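Local atomic coordinates of heme-binding protein A (PDB entry 3TPA), a protein that probably binds glutathione as an extracellular solute-binding protein of family 5. Residues I274-T279 / K287-L292; G417-F422 / K463-A468; P425-A430 / E470-N475. The protein carries 1 engineered substitution. All coordinates share one frame; numbering follows the deposited sequence. Where two conformers were deposited one is given.

Contact 1. Residues I274-T279 / K287-L292; sequences IGLNTT and KVRQAL. Unlike the reference sequence in segment 287-292: Gln290 (reference Arg).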
ATOM      1  N   ILE A 274       1.233  -0.366  19.160  1.00 13.78           N
ATOM      2  CA  ILE A 274       0.277  -0.466  20.248  1.00  9.47           C
ATOM      3  C   ILE A 274      -0.446   0.879  20.299  1.00 11.72           C
ATOM      4  O   ILE A 274       0.178   1.913  20.505  1.00 15.74           O
ATOM      5  CB  ILE A 274       0.973  -0.742  21.591  1.00 14.65           C
ATOM      6  CG1 ILE A 274       1.777  -2.046  21.556  1.00 14.65           C
ATOM      7  CG2 ILE A 274      -0.036  -0.744  22.744  1.00 18.81           C
ATOM      8  CD1 ILE A 274       0.923  -3.324  21.298  1.00 14.63           C
ATOM      9  N   GLY A 275      -1.758   0.877  20.102  1.00 12.57           N
ATOM     10  CA  GLY A 275      -2.523   2.113  20.157  1.00  9.42           C
ATOM     11  C   GLY A 275      -2.823   2.385  21.619  1.00 18.73           C
ATOM     12  O   GLY A 275      -3.020   1.449  22.381  1.00 16.86           O
ATOM     13  N   LEU A 276      -2.829   3.657  22.011  1.00 10.50           N
ATOM     14  CA  LEU A 276      -3.210   4.044  23.362  1.00 12.71           C
ATOM     15  C   LEU A 276      -4.304   5.097  23.303  1.00 15.97           C
ATOM     16  O   LEU A 276      -4.142   6.152  22.680  1.00 16.31           O
ATOM     17  CB  LEU A 276      -2.000   4.597  24.113  1.00 14.29           C
ATOM     18  CG  LEU A 276      -0.793   3.668  24.262  1.00 17.14           C
ATOM     19  CD1 LEU A 276       0.401   4.415  24.907  1.00 15.77           C
ATOM     20  CD2 LEU A 276      -1.177   2.452  25.086  1.00 16.84           C
ATOM     21  N   ASN A 277      -5.421   4.828  23.961  1.00 18.65           N
ATOM     22  CA  ASN A 277      -6.528   5.775  23.950  1.00 10.25           C
ATOM     23  C   ASN A 277      -6.215   6.937  24.871  1.00 17.05           C
ATOM     24  O   ASN A 277      -6.366   6.826  26.080  1.00 16.02           O
ATOM     25  CB  ASN A 277      -7.782   5.079  24.422  1.00  9.95           C
ATOM     26  CG  ASN A 277      -8.984   5.959  24.357  1.00 20.85           C
ATOM     27  OD1 ASN A 277      -8.874   7.180  24.265  1.00 19.79           O
ATOM     28  ND2 ASN A 277     -10.159   5.344  24.405  1.00 23.59           N
ATOM     29  N   THR A 278      -5.798   8.060  24.299  1.00 20.36           N
ATOM     30  CA  THR A 278      -5.345   9.186  25.108  1.00 19.52           C
ATOM     31  C   THR A 278      -6.462   9.965  25.826  1.00 25.45           C
ATOM     32  O   THR A 278      -6.195  11.015  26.419  1.00 21.64           O
ATOM     33  CB  THR A 278      -4.494  10.155  24.296  1.00 14.38           C
ATOM     34  OG1 THR A 278      -5.325  10.864  23.381  1.00 12.80           O
ATOM     35  CG2 THR A 278      -3.438   9.400  23.503  1.00 12.98           C
ATOM     36  N   THR A 279      -7.697   9.458  25.783  1.00 22.40           N
ATOM     37  CA  THR A 279      -8.793  10.074  26.538  1.00 23.78           C
ATOM     38  C   THR A 279      -9.091   9.291  27.805  1.00 26.22           C
ATOM     39  O   THR A 279      -9.919   9.696  28.607  1.00 29.63           O
ATOM     40  CB  THR A 279     -10.097  10.185  25.727  1.00 20.71           C
ATOM     41  OG1 THR A 279     -10.586   8.868  25.408  1.00 23.73           O
ATOM     42  CG2 THR A 279      -9.872  10.991  24.452  1.00 25.19           C
ATOM     43  N   LYS A 287       3.473  11.165  30.573  1.00 19.05           N
ATOM     44  CA  LYS A 287       4.539  10.420  31.220  1.00 20.11           C
ATOM     45  C   LYS A 287       4.141   8.956  31.353  1.00 21.37           C
ATOM     46  O   LYS A 287       4.976   8.073  31.242  1.00 17.43           O
ATOM     47  CB  LYS A 287       4.908  11.029  32.577  1.00 23.57           C
ATOM     48  CG  LYS A 287       5.497  12.465  32.476  1.00 19.50           C
ATOM     49  CD  LYS A 287       6.011  12.948  33.835  1.00 23.52           C
ATOM     50  CE  LYS A 287       6.353  14.443  33.842  1.00 16.55           C
ATOM     51  NZ  LYS A 287       6.879  14.845  35.196  1.00 16.91           N
ATOM     52  N   VAL A 288       2.859   8.696  31.581  1.00 15.27           N
ATOM     53  CA  VAL A 288       2.411   7.314  31.632  1.00 14.47           C
ATOM     54  C   VAL A 288       2.612   6.641  30.288  1.00 19.01           C
ATOM     55  O   VAL A 288       3.098   5.505  30.219  1.00 17.72           O
ATOM     56  CB  VAL A 288       0.943   7.182  32.077  1.00 17.65           C
ATOM     57  CG1 VAL A 288       0.447   5.761  31.840  1.00 18.50           C
ATOM     58  CG2 VAL A 288       0.810   7.552  33.547  1.00 16.35           C
ATOM     59  N   ARG A 289       2.253   7.338  29.212  1.00 14.49           N
ATOM     60  CA  ARG A 289       2.427   6.768  27.888  1.00 14.47           C
ATOM     61  C   ARG A 289       3.908   6.511  27.606  1.00 17.27           C
ATOM     62  O   ARG A 289       4.271   5.452  27.112  1.00 16.95           O
ATOM     63  CB  ARG A 289       1.793   7.650  26.816  1.00 17.60           C
ATOM     64  CG  ARG A 289       0.279   7.823  26.992  1.00 16.22           C
ATOM     65  CD  ARG A 289      -0.391   8.305  25.721  1.00 13.06           C
ATOM     66  NE  ARG A 289       0.126   9.582  25.215  1.00 11.00           N
ATOM     67  CZ  ARG A 289      -0.415  10.765  25.484  1.00 21.41           C
ATOM     68  NH1 ARG A 289      -1.469  10.839  26.284  1.00 20.01           N
ATOM     69  NH2 ARG A 289       0.111  11.877  24.973  1.00 14.92           N
ATOM     70  N   GLN A 290       4.763   7.464  27.958  1.00 13.10           N
ATOM     71  CA  GLN A 290       6.207   7.283  27.809  1.00 10.07           C
ATOM     72  C   GLN A 290       6.701   6.075  28.605  1.00 19.66           C
ATOM     73  O   GLN A 290       7.546   5.314  28.126  1.00 19.58           O
ATOM     74  CB  GLN A 290       6.953   8.550  28.236  1.00 12.64           C
ATOM     75  CG  GLN A 290       6.641   9.750  27.352  1.00 20.11           C
ATOM     76  CD  GLN A 290       7.216  11.043  27.898  1.00 26.07           C
ATOM     77  OE1 GLN A 290       7.410  11.184  29.107  1.00 23.58           O
ATOM     78  NE2 GLN A 290       7.496  11.995  27.008  1.00 18.66           N
ATOM     79  N   ALA A 291       6.150   5.886  29.807  1.00 22.77           N
ATOM     80  CA  ALA A 291       6.476   4.716  30.626  1.00 20.85           C
ATOM     81  C   ALA A 291       6.129   3.383  29.934  1.00 18.07           C
ATOM     82  O   ALA A 291       6.950   2.452  29.886  1.00 18.63           O
ATOM     83  CB  ALA A 291       5.785   4.810  32.003  1.00 18.46           C
ATOM     84  N   LEU A 292       4.911   3.282  29.415  1.00 18.38           N
ATOM     85  CA  LEU A 292       4.481   2.075  28.701  1.00 18.61           C
ATOM     86  C   LEU A 292       5.354   1.815  27.492  1.00 18.41           C
ATOM     87  O   LEU A 292       5.566   0.671  27.098  1.00 17.43           O
ATOM     88  CB  LEU A 292       3.030   2.224  28.259  1.00 17.16           C
ATOM     89  CG  LEU A 292       2.087   2.355  29.444  1.00 15.21           C
ATOM     90  CD1 LEU A 292       0.665   2.524  28.982  1.00 11.21           C
ATOM     91  CD2 LEU A 292       2.238   1.135  30.385  1.00 14.32           C
TER

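Contact 2. Residues G417-F422 / K463-A468; sequences GDPDNF and KLYQQA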
ATOM      1  N   GLY A 417       2.294   5.430  -0.117  1.00 16.61           N
ATOM      2  CA  GLY A 417       3.620   5.550   0.463  1.00 15.05           C
ATOM      3  C   GLY A 417       4.098   6.949   0.812  1.00 13.65           C
ATOM      4  O   GLY A 417       5.278   7.132   1.089  1.00 16.98           O
ATOM      5  N   ASP A 418       3.210   7.940   0.807  1.00 11.03           N
ATOM      6  CA  ASP A 418       3.604   9.304   1.203  1.00 12.66           C
ATOM      7  C   ASP A 418       3.501   9.477   2.722  1.00 15.36           C
ATOM      8  O   ASP A 418       2.606   8.899   3.342  1.00 18.02           O
ATOM      9  CB  ASP A 418       2.688  10.333   0.527  1.00 14.12           C
ATOM     10  CG  ASP A 418       3.220  11.741   0.639  1.00 17.07           C
ATOM     11  OD1 ASP A 418       2.944  12.405   1.654  1.00 19.41           O
ATOM     12  OD2 ASP A 418       3.926  12.188  -0.281  1.00 21.80           O
ATOM     13  N   PRO A 419       4.400  10.272   3.326  1.00 13.21           N
ATOM     14  CA  PRO A 419       4.299  10.510   4.775  1.00 14.95           C
ATOM     15  C   PRO A 419       2.931  11.036   5.194  1.00 14.53           C
ATOM     16  O   PRO A 419       2.466  10.708   6.280  1.00 14.31           O
ATOM     17  CB  PRO A 419       5.394  11.562   5.052  1.00 15.15           C
ATOM     18  CG  PRO A 419       5.739  12.142   3.697  1.00 17.60           C
ATOM     19  CD  PRO A 419       5.526  11.005   2.728  1.00 15.30           C
ATOM     20  N   ASP A 420       2.292  11.830   4.340  1.00 15.56           N
ATOM     21  CA  ASP A 420       0.932  12.315   4.606  1.00 15.49           C
ATOM     22  C   ASP A 420      -0.048  11.165   4.807  1.00 11.67           C
ATOM     23  O   ASP A 420      -0.973  11.257   5.600  1.00 14.68           O
ATOM     24  CB  ASP A 420       0.422  13.206   3.467  1.00 13.00           C
ATOM     25  CG  ASP A 420      -1.053  13.598   3.647  1.00 20.01           C
ATOM     26  OD1 ASP A 420      -1.326  14.582   4.352  1.00 18.74           O
ATOM     27  OD2 ASP A 420      -1.941  12.903   3.105  1.00 22.60           O
ATOM     28  N   ASN A 421       0.165  10.076   4.084  1.00  9.68           N
ATOM     29  CA  ASN A 421      -0.756   8.937   4.116  1.00 13.82           C
ATOM     30  C   ASN A 421      -0.407   7.946   5.232  1.00 17.14           C
ATOM     31  O   ASN A 421      -0.974   6.867   5.300  1.00 15.76           O
ATOM     32  CB  ASN A 421      -0.784   8.253   2.733  1.00 19.41           C
ATOM     33  CG  ASN A 421      -1.745   7.088   2.659  1.00 21.34           C
ATOM     34  OD1 ASN A 421      -1.344   5.962   2.375  1.00 20.57           O
ATOM     35  ND2 ASN A 421      -3.025   7.358   2.887  1.00 17.48           N
ATOM     36  N   PHE A 422       0.532   8.328   6.099  1.00 16.69           N
ATOM     37  CA  PHE A 422       0.716   7.679   7.401  1.00 17.15           C
ATOM     38  C   PHE A 422       0.171   8.630   8.475  1.00 15.29           C
ATOM     39  O   PHE A 422      -0.727   8.289   9.229  1.00 12.22           O
ATOM     40  CB  PHE A 422       2.210   7.433   7.723  1.00 12.66           C
ATOM     41  CG  PHE A 422       2.836   6.285   6.979  1.00 12.65           C
ATOM     42  CD1 PHE A 422       2.898   5.019   7.550  1.00 10.07           C
ATOM     43  CD2 PHE A 422       3.408   6.481   5.736  1.00 15.88           C
ATOM     44  CE1 PHE A 422       3.496   3.945   6.875  1.00 13.84           C
ATOM     45  CE2 PHE A 422       4.005   5.399   5.039  1.00 19.75           C
ATOM     46  CZ  PHE A 422       4.049   4.140   5.615  1.00 14.22           C
ATOM     47  N   LYS A 463      11.460  18.281   5.781  1.00 21.19           N
ATOM     48  CA  LYS A 463      11.754  18.961   7.035  1.00 22.10           C
ATOM     49  C   LYS A 463      10.482  19.177   7.849  1.00 21.42           C
ATOM     50  O   LYS A 463      10.476  19.032   9.066  1.00 23.66           O
ATOM     51  CB  LYS A 463      12.458  20.292   6.784  1.00 31.93           C
ATOM     52  CG  LYS A 463      13.852  20.145   6.179  1.00 50.38           C
ATOM     53  CD  LYS A 463      14.627  21.461   6.264  1.00 62.90           C
ATOM     54  CE  LYS A 463      15.908  21.426   5.440  1.00 65.16           C
ATOM     55  NZ  LYS A 463      15.641  21.546   3.979  1.00 67.25           N
ATOM     56  N   LEU A 464       9.397  19.519   7.174  1.00 16.25           N
ATOM     57  CA  LEU A 464       8.133  19.705   7.872  1.00 21.86           C
ATOM     58  C   LEU A 464       7.702  18.387   8.524  1.00 18.34           C
ATOM     59  O   LEU A 464       7.292  18.370   9.686  1.00 14.83           O
ATOM     60  CB  LEU A 464       7.051  20.235   6.918  1.00 21.08           C
ATOM     61  CG  LEU A 464       7.177  21.693   6.442  1.00 18.25           C
ATOM     62  CD1 LEU A 464       6.162  21.974   5.349  1.00 14.53           C
ATOM     63  CD2 LEU A 464       7.008  22.699   7.594  1.00 20.89           C
ATOM     64  N   TYR A 465       7.818  17.284   7.784  1.00 17.34           N
ATOM     65  CA  TYR A 465       7.445  15.982   8.332  1.00 19.15           C
ATOM     66  C   TYR A 465       8.341  15.581   9.488  1.00 15.98           C
ATOM     67  O   TYR A 465       7.869  15.037  10.491  1.00 11.56           O
ATOM     68  CB  TYR A 465       7.363  14.890   7.242  1.00 17.12           C
ATOM     69  CG  TYR A 465       6.154  15.088   6.357  1.00 14.09           C
ATOM     70  CD1 TYR A 465       4.884  15.129   6.909  1.00 15.33           C
ATOM     71  CD2 TYR A 465       6.280  15.282   4.987  1.00 14.93           C
ATOM     72  CE1 TYR A 465       3.772  15.329   6.133  1.00 13.58           C
ATOM     73  CE2 TYR A 465       5.160  15.475   4.187  1.00 12.45           C
ATOM     74  CZ  TYR A 465       3.910  15.500   4.774  1.00 19.37           C
ATOM     75  OH  TYR A 465       2.784  15.710   4.014  1.00 15.85           O
ATOM     76  N   GLN A 466       9.631  15.878   9.378  1.00 13.42           N
ATOM     77  CA  GLN A 466      10.526  15.536  10.480  1.00 14.60           C
ATOM     78  C   GLN A 466      10.123  16.278  11.748  1.00 20.72           C
ATOM     79  O   GLN A 466      10.192  15.727  12.849  1.00 17.97           O
ATOM     80  CB  GLN A 466      11.980  15.820  10.126  1.00 17.21           C
ATOM     81  CG  GLN A 466      12.578  14.793   9.174  1.00 29.77           C
ATOM     82  CD  GLN A 466      14.078  14.944   9.018  1.00 43.39           C
ATOM     83  OE1 GLN A 466      14.625  16.028   9.224  1.00 44.93           O
ATOM     84  NE2 GLN A 466      14.753  13.854   8.665  1.00 44.10           N
ATOM     85  N   GLN A 467       9.707  17.534  11.576  1.00 18.07           N
ATOM     86  CA  GLN A 467       9.258  18.342  12.683  1.00 17.69           C
ATOM     87  C   GLN A 467       7.982  17.796  13.290  1.00 14.56           C
ATOM     88  O   GLN A 467       7.864  17.726  14.519  1.00 11.50           O
ATOM     89  CB  GLN A 467       9.034  19.790  12.248  1.00 21.53           C
ATOM     90  CG  GLN A 467      10.306  20.548  11.968  1.00 33.50           C
ATOM     91  CD  GLN A 467      10.063  22.010  11.674  1.00 39.81           C
ATOM     92  OE1 GLN A 467       8.933  22.493  11.731  1.00 36.79           O
ATOM     93  NE2 GLN A 467      11.134  22.728  11.371  1.00 46.55           N
ATOM     94  N   ALA A 468       7.020  17.437  12.442  1.00 11.20           N
ATOM     95  CA  ALA A 468       5.765  16.831  12.920  1.00 11.97           C
ATOM     96  C   ALA A 468       6.005  15.531  13.682  1.00 17.50           C
ATOM     97  O   ALA A 468       5.404  15.291  14.727  1.00 15.15           O
ATOM     98  CB  ALA A 468       4.818  16.567  11.752  1.00 13.46           C
TER
HETATM   99  O   HOH W   1       0.655  15.955   5.575  1.00 14.69           O

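Contact 3. Residues P425-A430 / E470-N475; sequences PLFSQA and EIFQQN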
ATOM      1  N   PRO A 425      -3.884  10.051   8.385  1.00  9.49           N
ATOM      2  CA  PRO A 425      -4.874   9.059   8.832  1.00 12.17           C
ATOM      3  C   PRO A 425      -4.748   8.700  10.313  1.00 15.46           C
ATOM      4  O   PRO A 425      -5.772   8.532  10.994  1.00  9.68           O
ATOM      5  CB  PRO A 425      -4.564   7.842   7.958  1.00 11.32           C
ATOM      6  CG  PRO A 425      -4.032   8.431   6.689  1.00 15.35           C
ATOM      7  CD  PRO A 425      -3.214   9.634   7.143  1.00 15.63           C
ATOM      8  N   LEU A 426      -3.513   8.567  10.797  1.00 10.97           N
ATOM      9  CA  LEU A 426      -3.272   8.125  12.173  1.00 10.48           C
ATOM     10  C   LEU A 426      -3.453   9.206  13.239  1.00 13.51           C
ATOM     11  O   LEU A 426      -3.801   8.908  14.379  1.00 16.41           O
ATOM     12  CB  LEU A 426      -1.853   7.571  12.304  1.00 12.42           C
ATOM     13  CG  LEU A 426      -1.639   6.249  11.572  1.00 14.23           C
ATOM     14  CD1 LEU A 426      -0.202   5.765  11.674  1.00 18.05           C
ATOM     15  CD2 LEU A 426      -2.601   5.215  12.127  1.00 17.57           C
ATOM     16  N   PHE A 427      -3.189  10.455  12.892  1.00 10.69           N
ATOM     17  CA  PHE A 427      -3.025  11.476  13.933  1.00 14.26           C
ATOM     18  C   PHE A 427      -3.785  12.793  13.698  1.00 12.96           C
ATOM     19  O   PHE A 427      -3.654  13.739  14.479  1.00 14.38           O
ATOM     20  CB  PHE A 427      -1.523  11.776  14.140  1.00 16.57           C
ATOM     21  CG  PHE A 427      -0.682  10.553  14.464  1.00 13.38           C
ATOM     22  CD1 PHE A 427      -1.031   9.695  15.497  1.00 12.53           C
ATOM     23  CD2 PHE A 427       0.464  10.275  13.727  1.00 13.18           C
ATOM     24  CE1 PHE A 427      -0.247   8.576  15.794  1.00 13.29           C
ATOM     25  CE2 PHE A 427       1.247   9.157  14.000  1.00 15.23           C
ATOM     26  CZ  PHE A 427       0.887   8.298  15.032  1.00 11.87           C
ATOM     27  N   SER A 428      -4.549  12.892  12.618  1.00 13.84           N
ATOM     28  CA  SER A 428      -5.299  14.139  12.399  1.00 17.28           C
ATOM     29  C   SER A 428      -6.529  14.209  13.289  1.00 19.53           C
ATOM     30  O   SER A 428      -7.208  13.203  13.522  1.00 14.30           O
ATOM     31  CB  SER A 428      -5.743  14.311  10.944  1.00 19.58           C
ATOM     32  OG  SER A 428      -6.531  15.490  10.806  1.00 23.83           O
ATOM     33  N   GLN A 429      -6.821  15.407  13.782  1.00 16.76           N
ATOM     34  CA  GLN A 429      -8.051  15.622  14.529  1.00 17.79           C
ATOM     35  C   GLN A 429      -9.249  15.200  13.688  1.00 17.38           C
ATOM     36  O   GLN A 429     -10.250  14.730  14.210  1.00 18.56           O
ATOM     37  CB  GLN A 429      -8.200  17.087  14.929  1.00 24.61           C
ATOM     38  CG  GLN A 429      -9.301  17.311  15.943  1.00 43.57           C
ATOM     39  CD  GLN A 429      -9.079  18.552  16.781  1.00 60.38           C
ATOM     40  OE1 GLN A 429      -9.183  18.513  18.009  1.00 63.68           O
ATOM     41  NE2 GLN A 429      -8.774  19.665  16.122  1.00 66.09           N
ATOM     42  N   ALA A 430      -9.141  15.366  12.379  1.00 13.01           N
ATOM     43  CA  ALA A 430     -10.283  15.130  11.514  1.00 14.61           C
ATOM     44  C   ALA A 430     -10.675  13.659  11.442  1.00 23.26           C
ATOM     45  O   ALA A 430     -11.783  13.329  11.006  1.00 22.02           O
ATOM     46  CB  ALA A 430     -10.024  15.697  10.113  1.00 18.96           C
ATOM     47  N   GLU A 470       8.701  14.589  15.300  1.00 14.83           N
ATOM     48  CA  GLU A 470       9.333  14.849  16.597  0.52 18.54           C
ATOM     49  C   GLU A 470       8.289  15.219  17.656  1.00 19.59           C
ATOM     50  O   GLU A 470       8.393  14.826  18.820  1.00 17.68           O
ATOM     51  CB  GLU A 470      10.398  15.945  16.473  0.52 17.15           C
ATOM     52  CG  GLU A 470      11.655  15.513  15.717  0.52 22.32           C
ATOM     53  CD  GLU A 470      12.813  15.144  16.638  0.52 22.97           C
ATOM     54  OE1 GLU A 470      12.607  15.027  17.864  0.52 24.90           O
ATOM     55  OE2 GLU A 470      13.943  14.971  16.130  0.52 25.10           O
ATOM     56  N   ILE A 471       7.270  15.969  17.255  1.00 17.13           N
ATOM     57  CA  ILE A 471       6.192  16.325  18.180  1.00 14.12           C
ATOM     58  C   ILE A 471       5.376  15.089  18.563  1.00 13.59           C
ATOM     59  O   ILE A 471       5.109  14.827  19.751  1.00 14.13           O
ATOM     60  CB  ILE A 471       5.256  17.404  17.590  1.00 19.06           C
ATOM     61  CG1 ILE A 471       5.977  18.755  17.489  1.00 16.21           C
ATOM     62  CG2 ILE A 471       3.975  17.526  18.425  1.00 13.70           C
ATOM     63  CD1 ILE A 471       5.214  19.806  16.668  1.00 14.62           C
ATOM     64  N   PHE A 472       4.979  14.326  17.555  1.00 11.54           N
ATOM     65  CA  PHE A 472       4.325  13.032  17.806  1.00 12.96           C
ATOM     66  C   PHE A 472       5.140  12.153  18.773  1.00 14.62           C
ATOM     67  O   PHE A 472       4.606  11.609  19.736  1.00 17.68           O
ATOM     68  CB  PHE A 472       4.092  12.268  16.498  1.00  9.51           C
ATOM     69  CG  PHE A 472       4.126  10.774  16.670  1.00 12.91           C
ATOM     70  CD1 PHE A 472       3.038  10.095  17.212  1.00  9.96           C
ATOM     71  CD2 PHE A 472       5.268  10.048  16.325  1.00 10.00           C
ATOM     72  CE1 PHE A 472       3.084   8.693  17.377  1.00 11.39           C
ATOM     73  CE2 PHE A 472       5.325   8.673  16.504  1.00  8.28           C
ATOM     74  CZ  PHE A 472       4.232   7.994  17.026  1.00 11.12           C
ATOM     75  N   GLN A 473       6.435  12.016  18.522  1.00 14.87           N
ATOM     76  CA  GLN A 473       7.273  11.140  19.360  1.00 13.44           C
ATOM     77  C   GLN A 473       7.339  11.607  20.816  1.00 18.80           C
ATOM     78  O   GLN A 473       7.237  10.800  21.727  1.00 19.92           O
ATOM     79  CB  GLN A 473       8.683  10.992  18.770  1.00 12.99           C
ATOM     80  CG  GLN A 473       9.558   9.908  19.454  1.00 14.86           C
ATOM     81  CD  GLN A 473       9.108   8.465  19.157  1.00 20.64           C
ATOM     82  OE1 GLN A 473       7.984   8.225  18.729  1.00 22.28           O
ATOM     83  NE2 GLN A 473      10.000   7.509  19.380  1.00 15.27           N
ATOM     84  N   GLN A 474       7.484  12.918  21.017  1.00 17.32           N
ATOM     85  CA  GLN A 474       7.512  13.524  22.347  0.57 15.07           C
ATOM     86  C   GLN A 474       6.275  13.165  23.170  1.00 18.01           C
ATOM     87  O   GLN A 474       6.334  13.053  24.389  1.00 20.77           O
ATOM     88  CB  GLN A 474       7.626  15.057  22.218  0.57 13.58           C
ATOM     89  CG  GLN A 474       9.014  15.536  21.799  0.57 17.55           C
ATOM     90  CD  GLN A 474       9.063  17.003  21.379  0.57 23.72           C
ATOM     91  OE1 GLN A 474       8.052  17.600  20.998  0.57 21.19           O
ATOM     92  NE2 GLN A 474      10.257  17.583  21.432  0.57 22.84           N
ATOM     93  N   ASN A 475       5.148  13.001  22.491  1.00 12.91           N
ATOM     94  CA  ASN A 475       3.869  12.748  23.142  1.00  9.72           C
ATOM     95  C   ASN A 475       3.461  11.282  23.180  1.00 14.84           C
ATOM     96  O   ASN A 475       2.532  10.917  23.894  1.00 15.59           O
ATOM     97  CB  ASN A 475       2.779  13.590  22.475  1.00  9.65           C
ATOM     98  CG  ASN A 475       2.920  15.037  22.805  1.00 22.55           C
ATOM     99  OD1 ASN A 475       2.581  15.453  23.902  1.00 17.94           O
ATOM    100  ND2 ASN A 475       3.478  15.807  21.888  1.00 15.64           N
TER

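Contact 1. Residues I274-T279 / K287-L292
Leu276 and Arg289 mark the closest backbone approach, their CA atoms 7.7 Å apart, where the end of a strand and the loop after it lie against a helix. No polar bond joins the two segments; the contact rests on van der Waals touches. Leu276 presents CD1, which lies 4.0 Å from CG of Arg289, the two side chains passing in opposite directions. The other branch, CD2, meets Leu292 CD1 at 4.3 Å, so the two methyls of Leu276 touch residues just under a turn apart on the helix. In this member of the periplasmic-binding-protein clan, strand 261-276 of a six-stranded mixed sheet leads through a loop to helix 286-294, which covers the strand's end. In that loop Asn277 OD1 forms an Asx turn with Thr279 N, 3.0 Å away, and also accepts from Thr279 OG1. The Arg289 chain bends about its CG-CD bond (chi3 -58°), which brings the guanidinium beneath Thr278: CG2 stands 3.5 Å above its plane, offset toward the rim, and Thr278 CB is 3.7 Å from NH1. The guanidinium is hydrogen-bonded to backbone carbonyls, NH1 to Leu283 O and NH2 to Asn475 O, while Thr278 OG1 bonds to Ser438 O.

Contact 2. Residues G417-F422 / K463-A468
Pro419 and Tyr465 bring the two backbones nearest, with 7.2 Å between their CA atoms; 417-422 runs from a turn into the first part of helix 420-427, and 463-468 is a run within the long helix 458-475. The motif on the first side is a capped helix start. Asp418 OD1 accepts from Asp420 N at 2.8 Å, with an N-H...O angle of 157°, on the anti side of the carboxylate and 18° out of its plane. Within the same turn Asn421 N bonds to Asp418 O. The other carboxylate oxygen, OD2, forms a salt bridge with Arg461, one turn before Tyr465 on the long helix, so the buried acid has both a backbone and a charged partner, which would probably favour its ionised form.

Across the gap the main touch is a CH-pi contact. Pro419 CG lies over one face of the Tyr465 ring, 3.7 Å from the centroid and offset toward the rim on the CE2 and CD2 side; the separation from CE2 is only 3.4 Å, a snug fit. CB of the same proline lies over the ring nearer its centre, 3.8 Å from Tyr465 CG. The two side chains cross at about a right angle. With CG of Tyr465 anti to the carbonyl carbon (chi1 -72°), the ring reaches out from its helix to the proline and carries its hydroxyl beyond it to Asp420, whose CB is 3.5 Å from OH. Arg461 NH2 makes a weak hydrogen bond to this hydroxyl too, and Ala452 of helix 443-453 also touches the tyrosine. A water at the ring's edge, in its plane, completes the join: it accepts from Tyr465 OH at 2.7 Å and donates to Asp420 OD1 at 2.7 Å.

Contact 3. Residues P425-A430 / E470-N475
Phe427 and Phe472 make the whole contact between these segments, one ring laid against the other at a slant. Their planes are oblique, inclined by 31°, and their centroids lie 4.6 Å apart. The tilt brings one side of each ring closest: Phe427 CZ is 3.2 Å from Phe472 CE1, a tight approach for two carbons. The overlap is mutual but partial. CD1 of Phe472 stands 3.5 Å above the plane of the Phe427 ring, and CE2 of Phe427 stands 3.7 Å above that of Phe472, each shifted toward the rim. The Phe427 ring is covered on its other face by its own neighbour, Leu426, whose CB is 3.6 Å above the plane and over the centre, so this ring is layered between an aliphatic carbon and a second ring. CG of Phe427 is anti to the carbonyl carbon (chi1 -56°), which directs the ring across the gap between backbones whose CA atoms are 8.5 Å apart at this pair.

Each segment also has a local side-chain-to-backbone bond. Ser428 OG accepts from Ala430 N in an ST turn, and is bonded to Glu446 as well. At the end of the long helix, Asn475 turns its side chain back: ND2 bonds to Ile471 O at 2.9 Å, from 38° out of the carbonyl plane, while Asn475 N reaches the same oxygen from the opposite face.

Phe445 of helix 443-453 and Ile478 of strand 478-491 touch both rings. The pair thus belongs to an aromatic, apolar core in which helices 420-427, 443-453 and 458-475 pack together against the sheet strand that follows the last of them, in a protein of the periplasmic-binding-protein clan.

Along the chain contact 1 comes first and is closed before the others open, whereas contacts 2 and 3 interlock, their segments alternating. Those two share helices 420-427 and 458-475 and have centres about 10 Å apart, contact 2 joining the beginning of the shorter helix to the middle of the longer one and contact 3 joining Phe427 to the last turns of the latter; Asp420 O packs on Pro425 CD between them. Contact 1 lies about 13 Å from contact 3 and about 22 Å from contact 2, centre to centre. Contacts 1 and 3 touch through Arg289 and Asn475, so helices 286-294 and 458-475, distant in sequence, meet beside the six-stranded sheet that contains strands 261-276 and 478-491.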